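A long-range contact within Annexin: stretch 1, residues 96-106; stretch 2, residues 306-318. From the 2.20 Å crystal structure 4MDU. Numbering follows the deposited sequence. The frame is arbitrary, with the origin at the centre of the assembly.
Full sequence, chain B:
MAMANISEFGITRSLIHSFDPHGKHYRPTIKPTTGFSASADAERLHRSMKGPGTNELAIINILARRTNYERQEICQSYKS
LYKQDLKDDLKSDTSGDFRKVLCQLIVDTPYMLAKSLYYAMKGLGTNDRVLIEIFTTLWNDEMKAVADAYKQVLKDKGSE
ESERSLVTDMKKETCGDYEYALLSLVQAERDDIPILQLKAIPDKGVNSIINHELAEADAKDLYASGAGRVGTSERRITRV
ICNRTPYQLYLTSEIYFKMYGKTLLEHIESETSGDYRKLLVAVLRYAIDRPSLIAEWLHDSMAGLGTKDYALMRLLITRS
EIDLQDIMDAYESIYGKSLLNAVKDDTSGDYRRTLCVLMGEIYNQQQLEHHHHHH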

# COMPACT_ATOMS: atom_id res chain seq x y z
N GLY B 96 -20.08 4.64 -22.73
CA GLY B 96 -18.75 4.99 -22.28
C GLY B 96 -18.66 5.41 -20.83
O GLY B 96 -19.37 4.88 -19.97
N ASP B 97 -17.78 6.36 -20.55
CA ASP B 97 -17.55 6.86 -19.20
C ASP B 97 -18.79 7.53 -18.63
O ASP B 97 -19.04 7.47 -17.42
CB ASP B 97 -16.39 7.84 -19.19
CG ASP B 97 -15.08 7.17 -19.54
OD1 ASP B 97 -14.09 7.88 -19.81
OD2 ASP B 97 -15.07 5.91 -19.54
N PHE B 98 -19.56 8.17 -19.49
CA PHE B 98 -20.76 8.83 -19.03
C PHE B 98 -21.71 7.79 -18.46
O PHE B 98 -22.21 7.95 -17.35
CB PHE B 98 -21.43 9.56 -20.18
CG PHE B 98 -22.56 10.44 -19.76
CD1 PHE B 98 -22.55 11.04 -18.51
CD2 PHE B 98 -23.63 10.67 -20.61
CE1 PHE B 98 -23.60 11.84 -18.12
CE2 PHE B 98 -24.68 11.47 -20.22
CZ PHE B 98 -24.66 12.06 -18.97
N ARG B 99 -21.94 6.72 -19.21
CA ARG B 99 -22.79 5.63 -18.72
C ARG B 99 -22.26 5.06 -17.39
O ARG B 99 -23.03 4.83 -16.46
CB ARG B 99 -22.92 4.52 -19.77
CG ARG B 99 -23.88 3.42 -19.38
CD ARG B 99 -24.41 2.68 -20.61
NE ARG B 99 -23.41 1.80 -21.22
CZ ARG B 99 -23.65 1.01 -22.27
NH1 ARG B 99 -24.85 0.99 -22.84
NH2 ARG B 99 -22.69 0.23 -22.75
N LYS B 100 -20.95 4.84 -17.31
CA LYS B 100 -20.33 4.36 -16.08
C LYS B 100 -20.73 5.23 -14.89
O LYS B 100 -21.25 4.75 -13.89
CB LYS B 100 -18.81 4.36 -16.21
CG LYS B 100 -18.20 3.03 -16.55
CD LYS B 100 -17.99 2.88 -18.04
CE LYS B 100 -17.28 1.56 -18.34
NZ LYS B 100 -16.05 1.41 -17.52
N VAL B 101 -20.49 6.53 -15.00
CA VAL B 101 -20.71 7.38 -13.85
C VAL B 101 -22.20 7.46 -13.55
O VAL B 101 -22.62 7.53 -12.38
CB VAL B 101 -20.05 8.78 -14.03
CG1 VAL B 101 -20.76 9.58 -15.10
CG2 VAL B 101 -20.05 9.53 -12.70
N LEU B 102 -23.02 7.44 -14.60
CA LEU B 102 -24.46 7.45 -14.41
C LEU B 102 -24.94 6.21 -13.64
O LEU B 102 -25.89 6.27 -12.87
CB LEU B 102 -25.19 7.52 -15.75
CG LEU B 102 -25.27 8.88 -16.43
CD1 LEU B 102 -26.05 8.78 -17.74
CD2 LEU B 102 -25.91 9.91 -15.50
N CYS B 103 -24.27 5.09 -13.85
CA CYS B 103 -24.70 3.88 -13.19
C CYS B 103 -24.33 3.92 -11.72
O CYS B 103 -25.11 3.51 -10.88
CB CYS B 103 -24.17 2.63 -13.88
SG CYS B 103 -25.09 2.17 -15.38
N GLN B 104 -23.15 4.45 -11.39
CA GLN B 104 -22.78 4.58 -9.99
C GLN B 104 -23.80 5.47 -9.29
O GLN B 104 -24.24 5.19 -8.18
CB GLN B 104 -21.37 5.16 -9.85
CG GLN B 104 -20.32 4.28 -10.50
CD GLN B 104 -20.40 2.86 -10.00
OE1 GLN B 104 -20.19 2.60 -8.81
NE2 GLN B 104 -20.72 1.92 -10.90
N LEU B 105 -24.22 6.51 -10.00
CA LEU B 105 -25.15 7.51 -9.48
C LEU B 105 -26.62 7.07 -9.26
O LEU B 105 -27.20 7.43 -8.24
CB LEU B 105 -25.07 8.74 -10.39
CG LEU B 105 -25.31 10.18 -9.93
CD1 LEU B 105 -24.68 10.55 -8.58
CD2 LEU B 105 -24.80 11.11 -11.03
N ILE B 106 -27.24 6.33 -10.19
CA ILE B 106 -28.67 6.02 -9.98
C ILE B 106 -28.91 4.79 -9.13
O ILE B 106 -30.05 4.42 -8.89
CB ILE B 106 -29.52 5.80 -11.27
CG1 ILE B 106 -28.67 5.23 -12.37
CG2 ILE B 106 -30.38 7.04 -11.63
CD1 ILE B 106 -28.15 3.90 -12.03
N GLY B 306 -9.20 7.23 -15.58
CA GLY B 306 -10.58 7.36 -16.01
C GLY B 306 -11.52 6.42 -15.27
O GLY B 306 -11.33 6.14 -14.08
N THR B 307 -12.52 5.91 -15.97
CA THR B 307 -13.49 5.02 -15.35
C THR B 307 -12.93 3.61 -15.12
O THR B 307 -13.68 2.66 -14.91
CB THR B 307 -14.77 4.96 -16.18
OG1 THR B 307 -14.43 4.64 -17.53
CG2 THR B 307 -15.47 6.31 -16.15
N LYS B 308 -11.61 3.48 -15.17
CA LYS B 308 -10.95 2.21 -14.92
C LYS B 308 -10.69 2.08 -13.41
O LYS B 308 -10.51 0.97 -12.90
CB LYS B 308 -9.65 2.11 -15.73
CG LYS B 308 -9.86 2.12 -17.24
CD LYS B 308 -8.54 1.94 -18.01
N ASP B 309 -10.66 3.22 -12.72
CA ASP B 309 -10.59 3.24 -11.27
C ASP B 309 -11.75 4.06 -10.74
O ASP B 309 -11.88 5.24 -11.09
CB ASP B 309 -9.28 3.86 -10.77
CG ASP B 309 -9.04 3.59 -9.29
OD1 ASP B 309 -8.51 2.50 -8.99
OD2 ASP B 309 -9.38 4.45 -8.44
N TYR B 310 -12.57 3.45 -9.89
CA TYR B 310 -13.84 4.05 -9.50
C TYR B 310 -13.74 4.96 -8.30
O TYR B 310 -14.73 5.61 -7.94
CB TYR B 310 -14.87 2.96 -9.22
CG TYR B 310 -15.60 2.50 -10.45
CD1 TYR B 310 -16.95 2.73 -10.59
CD2 TYR B 310 -14.92 1.86 -11.47
CE1 TYR B 310 -17.63 2.31 -11.72
CE2 TYR B 310 -15.59 1.45 -12.61
CZ TYR B 310 -16.95 1.67 -12.73
OH TYR B 310 -17.64 1.26 -13.85
N ALA B 311 -12.55 5.05 -7.71
CA ALA B 311 -12.37 5.78 -6.46
C ALA B 311 -12.77 7.25 -6.54
O ALA B 311 -13.49 7.76 -5.66
CB ALA B 311 -10.92 5.63 -5.93
N LEU B 312 -12.33 7.93 -7.59
CA LEU B 312 -12.61 9.35 -7.75
C LEU B 312 -14.09 9.64 -7.75
O LEU B 312 -14.57 10.51 -7.01
CB LEU B 312 -11.98 9.91 -9.04
CG LEU B 312 -12.32 11.37 -9.33
CD1 LEU B 312 -11.87 12.30 -8.20
CD2 LEU B 312 -11.68 11.81 -10.66
N MET B 313 -14.82 8.92 -8.60
CA MET B 313 -16.26 9.13 -8.68
C MET B 313 -16.99 8.60 -7.41
O MET B 313 -17.95 9.21 -6.96
CB MET B 313 -16.86 8.57 -10.00
CG MET B 313 -16.95 7.06 -10.12
SD MET B 313 -17.75 6.49 -11.66
CE MET B 313 -16.30 6.12 -12.63
N ARG B 314 -16.51 7.49 -6.83
CA ARG B 314 -17.13 6.99 -5.59
C ARG B 314 -17.03 8.05 -4.49
O ARG B 314 -18.03 8.40 -3.86
CB ARG B 314 -16.48 5.69 -5.13
CG ARG B 314 -17.04 5.20 -3.76
CD ARG B 314 -16.57 3.78 -3.41
NE ARG B 314 -15.12 3.66 -3.42
CZ ARG B 314 -14.41 3.01 -4.34
NH1 ARG B 314 -15.03 2.38 -5.34
NH2 ARG B 314 -13.09 2.99 -4.27
N LEU B 315 -15.83 8.60 -4.31
CA LEU B 315 -15.61 9.60 -3.28
C LEU B 315 -16.46 10.85 -3.48
O LEU B 315 -17.13 11.31 -2.55
CB LEU B 315 -14.13 9.94 -3.17
CG LEU B 315 -13.34 8.79 -2.55
CD1 LEU B 315 -11.87 9.03 -2.69
CD2 LEU B 315 -13.74 8.55 -1.05
N LEU B 316 -16.46 11.37 -4.71
CA LEU B 316 -17.26 12.55 -5.05
C LEU B 316 -18.76 12.32 -4.82
O LEU B 316 -19.43 13.14 -4.17
CB LEU B 316 -17.00 12.93 -6.51
CG LEU B 316 -15.99 14.06 -6.73
CD1 LEU B 316 -15.09 14.28 -5.50
CD2 LEU B 316 -15.17 13.84 -8.00
N ILE B 317 -19.28 11.24 -5.36
CA ILE B 317 -20.69 10.89 -5.19
C ILE B 317 -21.06 10.83 -3.71
O ILE B 317 -22.02 11.47 -3.27
CB ILE B 317 -20.99 9.53 -5.87
CG1 ILE B 317 -20.81 9.67 -7.39
CG2 ILE B 317 -22.39 9.01 -5.50
CD1 ILE B 317 -20.82 8.36 -8.14
N THR B 318 -20.26 10.11 -2.93
CA THR B 318 -20.60 9.89 -1.52
C THR B 318 -20.38 11.15 -0.67
O THR B 318 -21.25 11.51 0.14
CB THR B 318 -19.85 8.67 -0.91
OG1 THR B 318 -18.44 8.77 -1.18
CG2 THR B 318 -20.36 7.38 -1.52

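Read from its loop into its helix, stretch 2 meets stretch 1 first through polarity and then through grease. Gly306, at positive phi, adopts a backbone shape that glycine tolerates best and leads into Thr307. There the one cross-stretch hydrogen bond forms: Thr307 OG1 donates to Asp97 OD2 at a very short 2.5 Å. Thr307 is buried, and its small beta-branched side chain puts the hydroxyl right at the carboxylate, while Asp97 points sideways from its helix and brings only its end nearer. Lys100 NZ lies 3.6 Å from Thr307 OG1.

Asp309 is out of reach of stretch 1 and caps the coming helix, its OD2 accepting a weak bond from Ala311 N. Tyr310 reaches across; its OH lies 3.3 Å from Lys100 CG, so the lysine's methylene chain meets the phenol at its oxygen end. Gln104 NE2 sits at the ring edge, 3.2 Å from Tyr310 CE1.

One helical turn on, Met313 sends its thioether to Gln104 CG (3.6 Å from SD) and Val101 CG2 (4.0 Å from SD); a long, unbranched side chain suits axes 10.5 Å apart at closest approach. Four residues later, Ile317 repeats the direction: its CD1 packs 3.7 Å from Gln104 CB, and its CG2 4.1 Å from Leu105 CD1. The contact buries 477 Å² in all, and Gln104 suits its middle: its CB and CG pack on Ile317 and Met313 while its amide reaches the tyrosine edge.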